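PDB 6LSU: intracellular protein transport protein USO1 from Saccharomyces cerevisiae S288c, which is required for protein transport from the endoplasmic reticulum to the Golgi complex, here represented by its globular head region. Local coordinates for residues R182-I192 with A216-L227. Numbering follows the deposited sequence.
Sequences RSALISLPTSI and AVVNDSPHVQKL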
loop_
_atom_site.group_PDB
_atom_site.type_symbol
_atom_site.label_atom_id
_atom_site.label_comp_id
_atom_site.label_asym_id
_atom_site.label_seq_id
_atom_site.Cartn_x
_atom_site.Cartn_y
_atom_site.Cartn_z
ATOM N N ARG A 182 -14.298 -26.180 1.202
ATOM C CA ARG A 182 -12.849 -26.193 1.529
ATOM C C ARG A 182 -12.633 -27.339 2.525
ATOM O O ARG A 182 -11.751 -28.170 2.309
ATOM C CB ARG A 182 -12.358 -24.826 2.025
ATOM C CG ARG A 182 -10.860 -24.798 2.313
ATOM C CD ARG A 182 -10.386 -23.503 2.950
ATOM N NE ARG A 182 -10.542 -22.396 2.022
ATOM C CZ ARG A 182 -11.317 -21.325 2.198
ATOM N NH1 ARG A 182 -12.023 -21.164 3.304
ATOM N NH2 ARG A 182 -11.383 -20.409 1.249
ATOM N N SER A 183 -13.518 -27.448 3.512
ATOM C CA SER A 183 -13.615 -28.599 4.455
ATOM C C SER A 183 -13.616 -29.952 3.714
ATOM O O SER A 183 -12.703 -30.781 3.972
ATOM C CB SER A 183 -14.819 -28.470 5.319
ATOM O OG SER A 183 -14.705 -29.362 6.414
ATOM N N ALA A 184 -14.576 -30.153 2.811
ATOM C CA ALA A 184 -14.724 -31.380 1.992
ATOM C C ALA A 184 -13.432 -31.652 1.211
ATOM O O ALA A 184 -12.994 -32.822 1.221
ATOM C CB ALA A 184 -15.921 -31.269 1.061
ATOM N N LEU A 185 -12.866 -30.635 0.541
ATOM C CA LEU A 185 -11.720 -30.842 -0.391
ATOM C C LEU A 185 -10.497 -31.325 0.394
ATOM O O LEU A 185 -9.816 -32.219 -0.122
ATOM C CB LEU A 185 -11.413 -29.564 -1.181
ATOM C CG LEU A 185 -12.259 -29.370 -2.438
ATOM C CD1 LEU A 185 -12.248 -27.919 -2.861
ATOM C CD2 LEU A 185 -11.761 -30.267 -3.558
ATOM N N ILE A 186 -10.236 -30.724 1.560
ATOM C CA ILE A 186 -9.144 -31.082 2.521
ATOM C C ILE A 186 -9.308 -32.548 2.964
ATOM O O ILE A 186 -8.284 -33.250 3.062
ATOM C CB ILE A 186 -9.163 -30.142 3.747
ATOM C CG1 ILE A 186 -8.835 -28.690 3.401
ATOM C CG2 ILE A 186 -8.238 -30.662 4.838
ATOM C CD1 ILE A 186 -9.128 -27.721 4.527
ATOM N N SER A 187 -10.540 -32.963 3.295
ATOM C CA SER A 187 -10.894 -34.341 3.734
ATOM C C SER A 187 -10.301 -35.340 2.745
ATOM O O SER A 187 -9.555 -36.223 3.188
ATOM C CB SER A 187 -12.375 -34.559 3.855
ATOM O OG SER A 187 -13.000 -33.482 4.527
ATOM N N LEU A 188 -10.608 -35.219 1.455
ATOM C CA LEU A 188 -9.845 -36.007 0.462
ATOM C C LEU A 188 -8.391 -35.578 0.605
ATOM O O LEU A 188 -8.088 -34.408 0.418
ATOM C CB LEU A 188 -10.386 -35.796 -0.960
ATOM C CG LEU A 188 -9.700 -36.607 -2.066
ATOM C CD1 LEU A 188 -9.535 -38.078 -1.700
ATOM C CD2 LEU A 188 -10.477 -36.484 -3.372
ATOM N N PRO A 189 -7.462 -36.467 1.029
ATOM C CA PRO A 189 -6.027 -36.237 0.820
ATOM C C PRO A 189 -5.807 -36.351 -0.693
ATOM O O PRO A 189 -6.761 -36.727 -1.341
ATOM C CB PRO A 189 -5.349 -37.373 1.594
ATOM C CG PRO A 189 -6.397 -38.476 1.580
ATOM C CD PRO A 189 -7.725 -37.753 1.698
ATOM N N THR A 190 -4.626 -36.025 -1.227
ATOM C CA THR A 190 -4.332 -36.092 -2.689
ATOM C C THR A 190 -5.091 -34.988 -3.469
ATOM O O THR A 190 -4.707 -34.717 -4.616
ATOM C CB THR A 190 -4.639 -37.501 -3.234
ATOM O OG1 THR A 190 -4.566 -37.458 -4.659
ATOM C CG2 THR A 190 -6.009 -38.050 -2.893
ATOM N N SER A 191 -6.112 -34.358 -2.875
ATOM C CA SER A 191 -7.089 -33.424 -3.511
ATOM C C SER A 191 -6.396 -32.168 -4.082
ATOM O O SER A 191 -6.589 -31.832 -5.304
ATOM C CB SER A 191 -8.097 -33.061 -2.489
ATOM O OG SER A 191 -9.140 -32.313 -3.063
ATOM N N ILE A 192 -5.599 -31.497 -3.241
ATOM C CA ILE A 192 -4.799 -30.288 -3.586
ATOM C C ILE A 192 -3.750 -30.659 -4.655
ATOM O O ILE A 192 -3.634 -29.955 -5.685
ATOM C CB ILE A 192 -4.153 -29.706 -2.309
ATOM C CG1 ILE A 192 -5.167 -29.313 -1.220
ATOM C CG2 ILE A 192 -3.216 -28.570 -2.670
ATOM C CD1 ILE A 192 -6.387 -28.534 -1.715
ATOM N N ALA A 216 -9.115 -19.258 -4.791
ATOM C CA ALA A 216 -10.315 -19.420 -3.938
ATOM C C ALA A 216 -10.017 -20.328 -2.773
ATOM O O ALA A 216 -10.446 -20.039 -1.686
ATOM C CB ALA A 216 -11.445 -20.022 -4.721
ATOM N N VAL A 217 -9.307 -21.403 -3.009
ATOM C CA VAL A 217 -9.167 -22.482 -2.008
ATOM C C VAL A 217 -8.096 -22.074 -0.966
ATOM O O VAL A 217 -8.362 -22.273 0.269
ATOM C CB VAL A 217 -8.896 -23.823 -2.712
ATOM C CG1 VAL A 217 -8.276 -24.820 -1.779
ATOM C CG2 VAL A 217 -10.180 -24.379 -3.289
ATOM N N VAL A 218 -6.950 -21.529 -1.403
ATOM C CA VAL A 218 -5.838 -21.132 -0.479
ATOM C C VAL A 218 -6.195 -19.851 0.292
ATOM O O VAL A 218 -5.603 -19.645 1.323
ATOM C CB VAL A 218 -4.479 -20.911 -1.177
ATOM C CG1 VAL A 218 -4.126 -21.993 -2.175
ATOM C CG2 VAL A 218 -4.405 -19.560 -1.853
ATOM N N ASN A 219 -7.110 -19.006 -0.206
ATOM C CA ASN A 219 -7.519 -17.731 0.444
ATOM C C ASN A 219 -7.999 -17.988 1.880
ATOM O O ASN A 219 -8.897 -18.838 2.046
ATOM C CB ASN A 219 -8.630 -17.036 -0.356
ATOM C CG ASN A 219 -8.894 -15.632 0.133
ATOM O OD1 ASN A 219 -8.052 -14.754 -0.075
ATOM N ND2 ASN A 219 -10.005 -15.451 0.835
ATOM N N ASP A 220 -7.443 -17.261 2.859
ATOM C CA ASP A 220 -7.783 -17.329 4.311
ATOM C C ASP A 220 -7.690 -18.776 4.844
ATOM O O ASP A 220 -8.499 -19.133 5.717
ATOM C CB ASP A 220 -9.169 -16.710 4.568
ATOM C CG ASP A 220 -9.231 -15.195 4.397
ATOM O OD1 ASP A 220 -8.247 -14.516 4.771
ATOM O OD2 ASP A 220 -10.266 -14.697 3.887
ATOM N N SER A 221 -6.759 -19.597 4.353
ATOM C CA SER A 221 -6.646 -21.016 4.785
ATOM C C SER A 221 -5.181 -21.419 4.907
ATOM O O SER A 221 -4.569 -21.930 3.960
ATOM C CB SER A 221 -7.418 -21.925 3.865
ATOM O OG SER A 221 -7.214 -23.288 4.203
ATOM N N PRO A 222 -4.572 -21.174 6.090
ATOM C CA PRO A 222 -3.189 -21.579 6.357
ATOM C C PRO A 222 -2.949 -23.057 6.026
ATOM O O PRO A 222 -1.894 -23.401 5.464
ATOM C CB PRO A 222 -3.060 -21.395 7.867
ATOM C CG PRO A 222 -4.017 -20.265 8.159
ATOM C CD PRO A 222 -5.196 -20.497 7.237
ATOM N N HIS A 223 -3.934 -23.901 6.349
ATOM C CA HIS A 223 -3.814 -25.353 6.090
ATOM C C HIS A 223 -3.580 -25.582 4.590
ATOM O O HIS A 223 -2.578 -26.312 4.253
ATOM C CB HIS A 223 -4.998 -26.169 6.626
ATOM C CG HIS A 223 -4.758 -27.613 6.346
ATOM N ND1 HIS A 223 -3.516 -28.197 6.577
ATOM C CD2 HIS A 223 -5.517 -28.563 5.768
ATOM C CE1 HIS A 223 -3.537 -29.453 6.187
ATOM N NE2 HIS A 223 -4.755 -29.705 5.690
ATOM N N VAL A 224 -4.434 -24.988 3.733
ATOM C CA VAL A 224 -4.315 -25.114 2.246
ATOM C C VAL A 224 -3.080 -24.336 1.745
ATOM O O VAL A 224 -2.544 -24.703 0.671
ATOM C CB VAL A 224 -5.585 -24.652 1.502
ATOM C CG1 VAL A 224 -5.461 -24.870 0.009
ATOM C CG2 VAL A 224 -6.844 -25.324 2.010
ATOM N N GLN A 225 -2.669 -23.260 2.428
ATOM C CA GLN A 225 -1.488 -22.448 1.991
ATOM C C GLN A 225 -0.257 -23.344 2.041
ATOM O O GLN A 225 0.465 -23.376 1.054
ATOM C CB GLN A 225 -1.231 -21.223 2.872
ATOM C CG GLN A 225 -2.271 -20.119 2.724
ATOM C CD GLN A 225 -1.887 -18.885 3.506
ATOM O OE1 GLN A 225 -1.900 -18.836 4.723
ATOM N NE2 GLN A 225 -1.456 -17.857 2.814
ATOM N N LYS A 226 -0.087 -24.076 3.150
ATOM C CA LYS A 226 1.063 -24.999 3.375
ATOM C C LYS A 226 0.897 -26.195 2.428
ATOM O O LYS A 226 1.876 -26.560 1.719
ATOM C CB LYS A 226 1.202 -25.340 4.868
ATOM C CG LYS A 226 1.605 -24.156 5.765
ATOM C CD LYS A 226 3.118 -24.000 6.053
ATOM C CE LYS A 226 3.964 -23.711 4.821
ATOM N NZ LYS A 226 5.420 -23.920 5.023
ATOM N N LEU A 227 -0.317 -26.711 2.311
ATOM C CA LEU A 227 -0.603 -27.839 1.390
ATOM C C LEU A 227 -0.215 -27.498 -0.052
ATOM O O LEU A 227 0.325 -28.403 -0.745
ATOM C CB LEU A 227 -2.088 -28.200 1.488
ATOM C CG LEU A 227 -2.386 -29.334 2.464
ATOM C CD1 LEU A 227 -3.878 -29.482 2.674
ATOM C CD2 LEU A 227 -1.762 -30.625 1.966
HETATM O O HOH W 1 -12.734 -17.522 0.506
#
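Arg182 reaches the carboxyl end of helix 204-218 and donates to two backbone carbonyls there. Its NE bonds to Val217 O at 2.8 Å, with the oxygen somewhat out of the guanidinium plane. Its NH2 meets Ala216 O at 3.1 Å, in the guanidinium and carbonyl planes. Asn219 O lies over one face of the group, at a poor angle for bonding. CG is anti to the backbone N and the chain runs extended to CD, 3.4 Å from Ser221 OG; the bend at chi3 (-66°) then turns NE toward Val217 O. A leucine here would probably leave both carbonyls without this donor.

Nearby, Ile192 CD1 sits 4.2 Å from both Val217 CG1 and Val224 CG1, while Leu185 CD1 packs on Val217 CG2. Ile186 CG2 comes to the edge of the His223 ring, 3.6 Å from CD2. In this armadillo-repeat solenoid, helices 178-187 and 191-198 of ARM 3 meet the end of helix 204-218, also ARM 3, and the start of helix 222-229, in ARM 4.

Further out, Ser221 N-caps helix 222-229, its OG accepting from Val224 N. A type II turn, Val218 to Ser221, links helices 204-218 and 222-229. Met174 of helix 160-174 touches Arg182, Ala216 and Val217.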